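Side-chain contacts in chorismate synthase (Aquifex aeolicus, PDB 1Q1L), which catalyses the last step of the shikimate pathway, eliminating phosphate from 5-enolpyruvylshikimate-3-phosphate to give chorismate, with reduced FMN as cofactor: residues A[176-180]-A[181-185]; A[187-190]-A[191-195]; A[214-217]-A[218-221]; A[258-261]-A[262-265]. All coordinates share one frame; numbering follows the deposited sequence.

Contact 1 (A[176-180]-A[181-185])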
loop_
_atom_site.group_PDB
_atom_site.type_symbol
_atom_site.label_atom_id
_atom_site.label_comp_id
_atom_site.label_asym_id
_atom_site.label_seq_id
_atom_site.Cartn_x
_atom_site.Cartn_y
_atom_site.Cartn_z
ATOM N N GLU A 176 22.793 32.113 -16.980
ATOM C CA GLU A 176 22.440 33.416 -16.431
ATOM C C GLU A 176 21.110 33.991 -16.891
ATOM O O GLU A 176 20.446 34.695 -16.135
ATOM C CB GLU A 176 23.570 34.405 -16.720
ATOM C CG GLU A 176 24.925 33.931 -16.204
ATOM C CD GLU A 176 24.947 33.727 -14.695
ATOM O OE1 GLU A 176 25.984 33.262 -14.176
ATOM O OE2 GLU A 176 23.938 34.034 -14.024
ATOM N N GLU A 177 20.714 33.695 -18.124
ATOM C CA GLU A 177 19.449 34.199 -18.638
ATOM C C GLU A 177 18.250 33.711 -17.831
ATOM O O GLU A 177 17.177 34.307 -17.893
ATOM C CB GLU A 177 19.252 33.785 -20.101
ATOM C CG GLU A 177 20.271 34.369 -21.062
ATOM C CD GLU A 177 21.504 33.507 -21.207
ATOM O OE1 GLU A 177 21.933 32.895 -20.206
ATOM O OE2 GLU A 177 22.051 33.449 -22.328
ATOM N N LEU A 178 18.430 32.640 -17.063
ATOM C CA LEU A 178 17.320 32.077 -16.293
ATOM C C LEU A 178 17.311 32.380 -14.799
ATOM O O LEU A 178 16.571 31.745 -14.048
ATOM C CB LEU A 178 17.273 30.559 -16.497
ATOM C CG LEU A 178 17.265 30.107 -17.960
ATOM C CD1 LEU A 178 17.274 28.581 -18.037
ATOM C CD2 LEU A 178 16.043 30.674 -18.655
ATOM N N LYS A 179 18.118 33.342 -14.369
ATOM C CA LYS A 179 18.177 33.703 -12.954
ATOM C C LYS A 179 16.856 34.328 -12.495
ATOM O O LYS A 179 16.441 34.153 -11.354
ATOM C CB LYS A 179 19.332 34.680 -12.705
ATOM C CG LYS A 179 20.707 34.156 -13.104
ATOM C CD LYS A 179 21.547 33.769 -11.892
ATOM C CE LYS A 179 21.196 32.390 -11.364
ATOM N NZ LYS A 179 21.619 31.326 -12.314
ATOM N N ASP A 180 16.207 35.072 -13.385
ATOM C CA ASP A 180 14.919 35.695 -13.079
ATOM C C ASP A 180 13.883 34.590 -13.319
ATOM O O ASP A 180 13.727 34.120 -14.442
ATOM C CB ASP A 180 14.684 36.878 -14.026
ATOM C CG ASP A 180 13.349 37.568 -13.795
ATOM O OD1 ASP A 180 13.145 38.658 -14.371
ATOM O OD2 ASP A 180 12.499 37.030 -13.049
ATOM N N LYS A 181 13.182 34.178 -12.268
ATOM C CA LYS A 181 12.211 33.086 -12.377
ATOM C C LYS A 181 10.775 33.447 -12.737
ATOM O O LYS A 181 9.851 32.673 -12.475
ATOM C CB LYS A 181 12.213 32.273 -11.081
ATOM C CG LYS A 181 13.565 31.695 -10.722
ATOM C CD LYS A 181 14.122 30.849 -11.860
ATOM C CE LYS A 181 15.479 30.274 -11.503
ATOM N NZ LYS A 181 16.029 29.488 -12.637
ATOM N N SER A 182 10.580 34.606 -13.352
ATOM C CA SER A 182 9.239 35.022 -13.728
ATOM C C SER A 182 8.667 34.074 -14.778
ATOM O O SER A 182 7.452 33.914 -14.880
ATOM C CB SER A 182 9.265 36.446 -14.285
ATOM O OG SER A 182 10.057 36.495 -15.457
ATOM N N TYR A 183 9.537 33.443 -15.560
ATOM C CA TYR A 183 9.069 32.531 -16.595
ATOM C C TYR A 183 8.319 31.307 -16.045
ATOM O O TYR A 183 7.677 30.577 -16.806
ATOM C CB TYR A 183 10.239 32.093 -17.489
ATOM C CG TYR A 183 11.315 31.286 -16.797
ATOM C CD1 TYR A 183 11.141 29.921 -16.537
ATOM C CD2 TYR A 183 12.499 31.888 -16.386
ATOM C CE1 TYR A 183 12.132 29.183 -15.883
ATOM C CE2 TYR A 183 13.486 31.165 -15.732
ATOM C CZ TYR A 183 13.298 29.815 -15.483
ATOM O OH TYR A 183 14.281 29.113 -14.827
ATOM N N PHE A 184 8.385 31.090 -14.729
ATOM C CA PHE A 184 7.681 29.967 -14.095
ATOM C C PHE A 184 6.183 30.094 -14.358
ATOM O O PHE A 184 5.438 29.120 -14.269
ATOM C CB PHE A 184 7.887 29.973 -12.573
ATOM C CG PHE A 184 9.202 29.415 -12.118
ATOM C CD1 PHE A 184 10.162 28.992 -13.032
ATOM C CD2 PHE A 184 9.478 29.315 -10.757
ATOM C CE1 PHE A 184 11.379 28.475 -12.597
ATOM C CE2 PHE A 184 10.690 28.800 -10.310
ATOM C CZ PHE A 184 11.646 28.378 -11.235
ATOM N N ALA A 185 5.734 31.311 -14.650
ATOM C CA ALA A 185 4.323 31.547 -14.910
ATOM C C ALA A 185 4.059 31.707 -16.398
ATOM O O ALA A 185 3.010 32.208 -16.791
ATOM C CB ALA A 185 3.862 32.792 -14.165
HETATM O O HOH W 1 19.010 29.313 -11.665
#
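The ammonium group of Lys181 reaches back three residues to the carbonyl of Leu178, NZ lying 2.7 Å from O and tilted 29° from the carbonyl plane. The same nitrogen donates to the hydroxyl of Tyr183, NZ to OH 2.8 Å, and to a water 3.1 Å from NZ; that water is also a weak acceptor for Lys179 NZ. Glu232, on strand 229-236, completes the network: one carboxylate oxygen forms a salt bridge with Lys181 and the other is hydrogen-bonded to the Tyr183 hydroxyl. This loop connects strand 173-174 to helix 187-197, and in it Asp180 precedes the short 3-10 segment 182-184. With CG of Asp180 anti to the backbone N (chi1 179°), OD2 swings forward to accept from Ser182 N at 3.1 Å, an Asx turn, the N-H meeting OD2 from above the carboxylate plane; Ser182 OG adds a weak bond. Tyr183 turns its ring edge to the Leu178 carbonyl, which lies near the ring plane. Its CE2 also packs 3.9 Å from Leu178 CB, the two side chains crossing at about a right angle. Lys181 CB sits 3.8 Å above the centre of the Phe184 ring.

Contact 2 (A[187-190]-A[191-195]); sequences PEKL and LSYHE
Tyr193 N donates to Lys189 O at 2.7 Å. Three further bonds of the same i to i+4 kind run beside it: Leu191 N to Pro187 O, Ser192 N to Glu188 O and His194 N to Leu190 O. The second of these is the most bent, its N-H...O angle only 142°. Farther out, a water joins two side-chain ends, accepting from Lys189 NZ at 3.2 Å and lying 2.7 Å from Tyr193 OH, at the edge of the ring. All this belongs to the first two turns of the alpha helix 187-197, whose Leu190 and Pro187 pack on strand 229-236. Lys189 O also lies 3.3 Å above the plane of the Tyr193 ring, over one face and displaced toward the rim. CG of Tyr193 stands beside its backbone N (chi1 -66°), which lays the ring back over the preceding turn. Replacing Tyr193 by an alanine would probably leave the water without its phenol partner and open a gap beside Phe166 and Tyr183, both of which meet the ring edge-to-face. Ser192 CB lies 3.0 Å from Lys189 O, and Leu191 CB 3.4 Å from Pro187 O.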
loop_
_atom_site.group_PDB
_atom_site.type_symbol
_atom_site.label_atom_id
_atom_site.label_comp_id
_atom_site.label_asym_id
_atom_site.label_seq_id
_atom_site.Cartn_x
_atom_site.Cartn_y
_atom_site.Cartn_z
ATOM N N PRO A 187 3.824 29.438 -19.722
ATOM C CA PRO A 187 3.808 28.172 -20.467
ATOM C C PRO A 187 4.605 28.241 -21.774
ATOM O O PRO A 187 5.422 27.365 -22.060
ATOM C CB PRO A 187 2.320 27.937 -20.709
ATOM C CG PRO A 187 1.699 28.510 -19.481
ATOM C CD PRO A 187 2.460 29.813 -19.309
ATOM N N GLU A 188 4.366 29.286 -22.559
ATOM C CA GLU A 188 5.059 29.463 -23.831
ATOM C C GLU A 188 6.573 29.497 -23.651
ATOM O O GLU A 188 7.308 28.876 -24.418
ATOM C CB GLU A 188 4.593 30.754 -24.518
ATOM C CG GLU A 188 3.118 30.777 -24.893
ATOM C CD GLU A 188 2.195 30.698 -23.688
ATOM O OE1 GLU A 188 2.378 31.497 -22.742
ATOM O OE2 GLU A 188 1.281 29.844 -23.689
ATOM N N LYS A 189 7.045 30.223 -22.643
ATOM C CA LYS A 189 8.485 30.303 -22.390
ATOM C C LYS A 189 9.057 28.948 -21.981
ATOM O O LYS A 189 10.056 28.485 -22.540
ATOM C CB LYS A 189 8.789 31.321 -21.284
ATOM C CG LYS A 189 8.905 32.755 -21.749
ATOM C CD LYS A 189 9.415 33.640 -20.617
ATOM C CE LYS A 189 9.640 35.076 -21.075
ATOM N NZ LYS A 189 10.214 35.918 -19.983
ATOM N N LEU A 190 8.428 28.325 -20.990
ATOM C CA LEU A 190 8.863 27.017 -20.504
ATOM C C LEU A 190 8.973 26.048 -21.677
ATOM O O LEU A 190 10.009 25.415 -21.884
ATOM C CB LEU A 190 7.863 26.491 -19.466
ATOM C CG LEU A 190 7.873 27.256 -18.132
ATOM C CD1 LEU A 190 6.649 26.915 -17.303
ATOM C CD2 LEU A 190 9.142 26.917 -17.374
ATOM N N LEU A 191 7.900 25.951 -22.454
ATOM C CA LEU A 191 7.887 25.054 -23.603
ATOM C C LEU A 191 9.019 25.438 -24.543
ATOM O O LEU A 191 9.683 24.576 -25.124
ATOM C CB LEU A 191 6.543 25.139 -24.334
ATOM C CG LEU A 191 6.316 24.069 -25.411
ATOM C CD1 LEU A 191 6.490 22.685 -24.798
ATOM C CD2 LEU A 191 4.924 24.214 -26.019
ATOM N N SER A 192 9.238 26.741 -24.674
ATOM C CA SER A 192 10.287 27.271 -25.530
ATOM C C SER A 192 11.656 26.782 -25.072
ATOM O O SER A 192 12.466 26.321 -25.880
ATOM C CB SER A 192 10.251 28.805 -25.504
ATOM O OG SER A 192 11.391 29.359 -26.130
ATOM N N TYR A 193 11.914 26.888 -23.773
ATOM C CA TYR A 193 13.189 26.456 -23.223
ATOM C C TYR A 193 13.401 24.958 -23.400
ATOM O O TYR A 193 14.519 24.505 -23.638
ATOM C CB TYR A 193 13.285 26.827 -21.738
ATOM C CG TYR A 193 13.314 28.319 -21.479
ATOM C CD1 TYR A 193 13.952 29.188 -22.369
ATOM C CD2 TYR A 193 12.742 28.859 -20.330
ATOM C CE1 TYR A 193 14.020 30.558 -22.116
ATOM C CE2 TYR A 193 12.805 30.228 -20.067
ATOM C CZ TYR A 193 13.447 31.068 -20.962
ATOM O OH TYR A 193 13.535 32.413 -20.700
ATOM N N HIS A 194 12.326 24.184 -23.280
ATOM C CA HIS A 194 12.436 22.744 -23.448
ATOM C C HIS A 194 12.779 22.418 -24.898
ATOM O O HIS A 194 13.634 21.571 -25.169
ATOM C CB HIS A 194 11.125 22.053 -23.054
ATOM C CG HIS A 194 11.109 20.586 -23.350
ATOM N ND1 HIS A 194 10.596 20.068 -24.520
ATOM C CD2 HIS A 194 11.580 19.532 -22.645
ATOM C CE1 HIS A 194 10.754 18.757 -24.524
ATOM N NE2 HIS A 194 11.349 18.406 -23.398
ATOM N N GLU A 195 12.115 23.099 -25.827
ATOM C CA GLU A 195 12.361 22.869 -27.245
ATOM C C GLU A 195 13.814 23.169 -27.595
ATOM O O GLU A 195 14.447 22.410 -28.326
ATOM C CB GLU A 195 11.431 23.734 -28.098
ATOM C CG GLU A 195 9.968 23.327 -28.050
ATOM C CD GLU A 195 9.717 21.977 -28.696
ATOM O OE1 GLU A 195 10.035 21.826 -29.897
ATOM O OE2 GLU A 195 9.201 21.065 -28.007
HETATM O O HOH W 2 12.786 34.286 -18.915
#

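Contact 3 (A[214-217]-A[218-221]); sequences KTYI and DEVK
One face of the Tyr216 ring carries a methyl of Val220, CG2 standing 4.0 Å from the ring centroid and 17° off its normal, a CH-pi contact between residues four apart. The pair lies in the final turns of helix 210-221, where i to i+4 spacing places the two side chains on the same flank. With CG of Tyr216 anti to the backbone N (chi1 169°), the ring leans toward the C-terminal turn and CZ comes within 3.8 Å of Val220 CG2. The phenol oxygen finds its partner elsewhere, accepting from the backbone N of Gln172. Val220 also packs on Phe281 of a second subunit, which brings this helix end to a subunit interface. One residue on, Ile217 and Lys221 run alongside each other in the same direction, Ile217 CG2 3.6 Å from Lys221 CG. Lys214, a turn earlier than Asp218, sends its ammonium group to Glu201 in a salt bridge. Backbone bonds from Asp218 N to Lys214 O and from Glu219 N to Thr215 O maintain the helix up to its last turn. There Ile217 O takes two donors: Lys221 N at 2.8 Å and, from well outside the carbonyl plane (57°), Val220 N at 2.7 Å.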
loop_
_atom_site.group_PDB
_atom_site.type_symbol
_atom_site.label_atom_id
_atom_site.label_comp_id
_atom_site.label_asym_id
_atom_site.label_seq_id
_atom_site.Cartn_x
_atom_site.Cartn_y
_atom_site.Cartn_z
ATOM N N LYS A 214 30.854 23.518 -23.163
ATOM C CA LYS A 214 31.731 22.403 -23.498
ATOM C C LYS A 214 33.175 22.735 -23.130
ATOM O O LYS A 214 33.963 21.848 -22.814
ATOM C CB LYS A 214 31.638 22.081 -24.990
ATOM C CG LYS A 214 30.219 21.876 -25.492
ATOM C CD LYS A 214 30.086 20.602 -26.311
ATOM C CE LYS A 214 30.961 20.625 -27.554
ATOM N NZ LYS A 214 30.858 19.353 -28.330
ATOM N N THR A 215 33.513 24.019 -23.171
ATOM C CA THR A 215 34.859 24.461 -22.833
ATOM C C THR A 215 35.091 24.327 -21.332
ATOM O O THR A 215 36.040 23.675 -20.897
ATOM C CB THR A 215 35.082 25.930 -23.250
ATOM O OG1 THR A 215 35.026 26.032 -24.678
ATOM C CG2 THR A 215 36.436 26.428 -22.757
ATOM N N TYR A 216 34.219 24.951 -20.545
ATOM C CA TYR A 216 34.322 24.888 -19.092
ATOM C C TYR A 216 34.448 23.440 -18.640
ATOM O O TYR A 216 35.294 23.104 -17.811
ATOM C CB TYR A 216 33.082 25.508 -18.449
ATOM C CG TYR A 216 32.971 25.248 -16.963
ATOM C CD1 TYR A 216 33.784 25.923 -16.052
ATOM C CD2 TYR A 216 32.051 24.324 -16.465
ATOM C CE1 TYR A 216 33.681 25.687 -14.680
ATOM C CE2 TYR A 216 31.940 24.080 -15.097
ATOM C CZ TYR A 216 32.754 24.766 -14.211
ATOM O OH TYR A 216 32.632 24.544 -12.858
ATOM N N ILE A 217 33.590 22.587 -19.189
ATOM C CA ILE A 217 33.583 21.176 -18.840
ATOM C C ILE A 217 34.947 20.529 -19.054
ATOM O O ILE A 217 35.558 20.042 -18.104
ATOM C CB ILE A 217 32.505 20.416 -19.648
ATOM C CG1 ILE A 217 31.115 20.931 -19.252
ATOM C CG2 ILE A 217 32.608 18.919 -19.390
ATOM C CD1 ILE A 217 29.972 20.264 -19.977
ATOM N N ASP A 218 35.426 20.527 -20.295
ATOM C CA ASP A 218 36.725 19.938 -20.602
ATOM C C ASP A 218 37.791 20.578 -19.724
ATOM O O ASP A 218 38.727 19.915 -19.278
ATOM C CB ASP A 218 37.073 20.153 -22.074
ATOM C CG ASP A 218 36.057 19.529 -23.008
ATOM O OD1 ASP A 218 35.767 18.324 -22.855
ATOM O OD2 ASP A 218 35.552 20.241 -23.901
ATOM N N GLU A 219 37.637 21.875 -19.482
ATOM C CA GLU A 219 38.565 22.628 -18.648
ATOM C C GLU A 219 38.609 22.029 -17.244
ATOM O O GLU A 219 39.601 22.169 -16.528
ATOM C CB GLU A 219 38.119 24.093 -18.576
ATOM C CG GLU A 219 38.910 24.963 -17.610
ATOM C CD GLU A 219 38.359 26.379 -17.527
ATOM O OE1 GLU A 219 38.389 27.091 -18.554
ATOM O OE2 GLU A 219 37.890 26.777 -16.436
ATOM N N VAL A 220 37.524 21.361 -16.860
ATOM C CA VAL A 220 37.420 20.741 -15.545
ATOM C C VAL A 220 37.789 19.263 -15.581
ATOM O O VAL A 220 38.462 18.763 -14.680
ATOM C CB VAL A 220 35.986 20.879 -14.981
ATOM C CG1 VAL A 220 35.838 20.056 -13.705
ATOM C CG2 VAL A 220 35.675 22.345 -14.705
ATOM N N LYS A 221 37.350 18.569 -16.626
ATOM C CA LYS A 221 37.624 17.144 -16.763
ATOM C C LYS A 221 39.111 16.851 -16.932
ATOM O O LYS A 221 39.557 15.726 -16.709
ATOM C CB LYS A 221 36.835 16.563 -17.941
ATOM C CG LYS A 221 35.379 17.030 -18.011
ATOM C CD LYS A 221 34.678 16.980 -16.652
ATOM C CE LYS A 221 34.396 15.557 -16.187
ATOM N NZ LYS A 221 33.320 14.906 -16.986
#

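Contact 4 (A[258-261]-A[262-265])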
loop_
_atom_site.group_PDB
_atom_site.type_symbol
_atom_site.label_atom_id
_atom_site.label_comp_id
_atom_site.label_asym_id
_atom_site.label_seq_id
_atom_site.Cartn_x
_atom_site.Cartn_y
_atom_site.Cartn_z
ATOM N N GLN A 258 9.426 13.002 -3.364
ATOM C CA GLN A 258 9.939 11.643 -3.276
ATOM C C GLN A 258 10.375 11.124 -4.634
ATOM O O GLN A 258 11.426 10.508 -4.757
ATOM C CB GLN A 258 8.890 10.692 -2.701
ATOM C CG GLN A 258 9.288 9.223 -2.826
ATOM C CD GLN A 258 8.460 8.308 -1.946
ATOM O OE1 GLN A 258 7.231 8.400 -1.914
ATOM N NE2 GLN A 258 9.132 7.408 -1.232
ATOM N N ALA A 259 9.554 11.359 -5.651
ATOM C CA ALA A 259 9.869 10.889 -6.999
ATOM C C ALA A 259 11.177 11.470 -7.523
ATOM O O ALA A 259 11.956 10.763 -8.167
ATOM C CB ALA A 259 8.728 11.229 -7.954
HETATM N N MSE A 260 11.417 12.756 -7.263
HETATM C CA MSE A 260 12.645 13.403 -7.729
HETATM C C MSE A 260 13.870 13.011 -6.914
HETATM O O MSE A 260 14.904 12.642 -7.471
HETATM C CB MSE A 260 12.511 14.933 -7.699
HETATM C CG MSE A 260 11.518 15.502 -8.681
HETATM SE SE MSE A 260 11.903 14.983 -10.505
HETATM C CE MSE A 260 10.504 15.997 -11.350
HETATM N N MSE A 261 13.754 13.101 -5.594
HETATM C CA MSE A 261 14.863 12.776 -4.707
HETATM C C MSE A 261 15.263 11.310 -4.807
HETATM O O MSE A 261 16.388 10.942 -4.448
HETATM C CB MSE A 261 14.495 13.096 -3.258
HETATM C CG MSE A 261 15.677 13.131 -2.319
HETATM SE SE MSE A 261 16.732 14.762 -2.533
HETATM C CE MSE A 261 15.673 15.915 -1.394
ATOM N N SER A 262 14.353 10.471 -5.296
ATOM C CA SER A 262 14.652 9.049 -5.421
ATOM C C SER A 262 15.610 8.786 -6.583
ATOM O O SER A 262 16.205 7.717 -6.671
ATOM C CB SER A 262 13.363 8.231 -5.615
ATOM O OG SER A 262 12.811 8.411 -6.909
ATOM N N ILE A 263 15.754 9.757 -7.476
ATOM C CA ILE A 263 16.659 9.595 -8.617
ATOM C C ILE A 263 18.104 9.600 -8.104
ATOM O O ILE A 263 18.467 10.392 -7.236
ATOM C CB ILE A 263 16.466 10.736 -9.651
ATOM C CG1 ILE A 263 15.026 10.726 -10.165
ATOM C CG2 ILE A 263 17.436 10.565 -10.822
ATOM C CD1 ILE A 263 14.662 11.944 -11.018
ATOM N N GLN A 264 18.925 8.701 -8.632
ATOM C CA GLN A 264 20.315 8.615 -8.206
ATOM C C GLN A 264 21.028 9.959 -8.315
ATOM O O GLN A 264 20.831 10.690 -9.281
ATOM C CB GLN A 264 21.063 7.579 -9.047
ATOM C CG GLN A 264 22.573 7.609 -8.844
ATOM C CD GLN A 264 23.301 6.596 -9.708
ATOM O OE1 GLN A 264 24.530 6.550 -9.728
ATOM N NE2 GLN A 264 22.540 5.773 -10.427
ATOM N N ALA A 265 21.848 10.267 -7.312
ATOM C CA ALA A 265 22.629 11.503 -7.259
ATOM C C ALA A 265 21.856 12.774 -6.919
ATOM O O ALA A 265 22.466 13.832 -6.731
ATOM C CB ALA A 265 23.390 11.704 -8.577
#
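Ser262 folds its hydroxyl back onto the helix it has just left, OG donating to Ala259 O at 2.8 Å from above the carbonyl plane. This is the C-terminal end of helix 252-261, where the chain passes into the loop that leads to strand 266-271. OG takes the place between the backbone N and the carbonyl carbon (chi1 73°), a rotation that sets it over the last turn, while Ser262 N donates to Gln258 O at 3.0 Å. Ile263 N then closes a tighter turn on Met260 O, also at 3.0 Å but 55° out of the carbonyl plane. The side chains of these last two residues, Met260 being selenomethionine, lie next to each other with a common heading, SE meeting Ile263 CD1 at 4.1 Å. In the next shell, Arg145 is hydrogen-bonded to the Ser262 hydroxyl through NH1, and helix 356-379 packs on Ala259, Met260 and Ile263. An alanine in place of Ser262 would probably leave Arg145 NH1 without this partner and deprive the Ala259 carbonyl of its hydroxyl donor. Trp248 of a second subunit packs on Ser262, and Gln258 meets its own counterpart there, so the helix end is buried against another chain. The loop continues to Gln264 and Ala265, predicted to bind FMN. Back at the helix end, Ile263 CG1 lies 3.3 Å from Met260 O.

The four contacts follow one another along the chain, each closing before the next opens. Contacts 1 and 2 are neighbours, their centres 12 Å apart, and they touch: Leu178 CD2 lies 3.5 Å from Tyr193 CZ, so the loop after strand 173-174 packs on the helix it leads into. Both lean on the five-stranded antiparallel sheet. Contact 3, on the following helix 210-221, is about 25 Å from contact 1 and 27 Å from contact 2, centre to centre, and meets a second subunit. Contact 4 lies across the chain's centre from contact 2, with centres 24 Å apart. Within it lie both a border with another subunit and the predicted FMN-binding residues leading into strand 266-271.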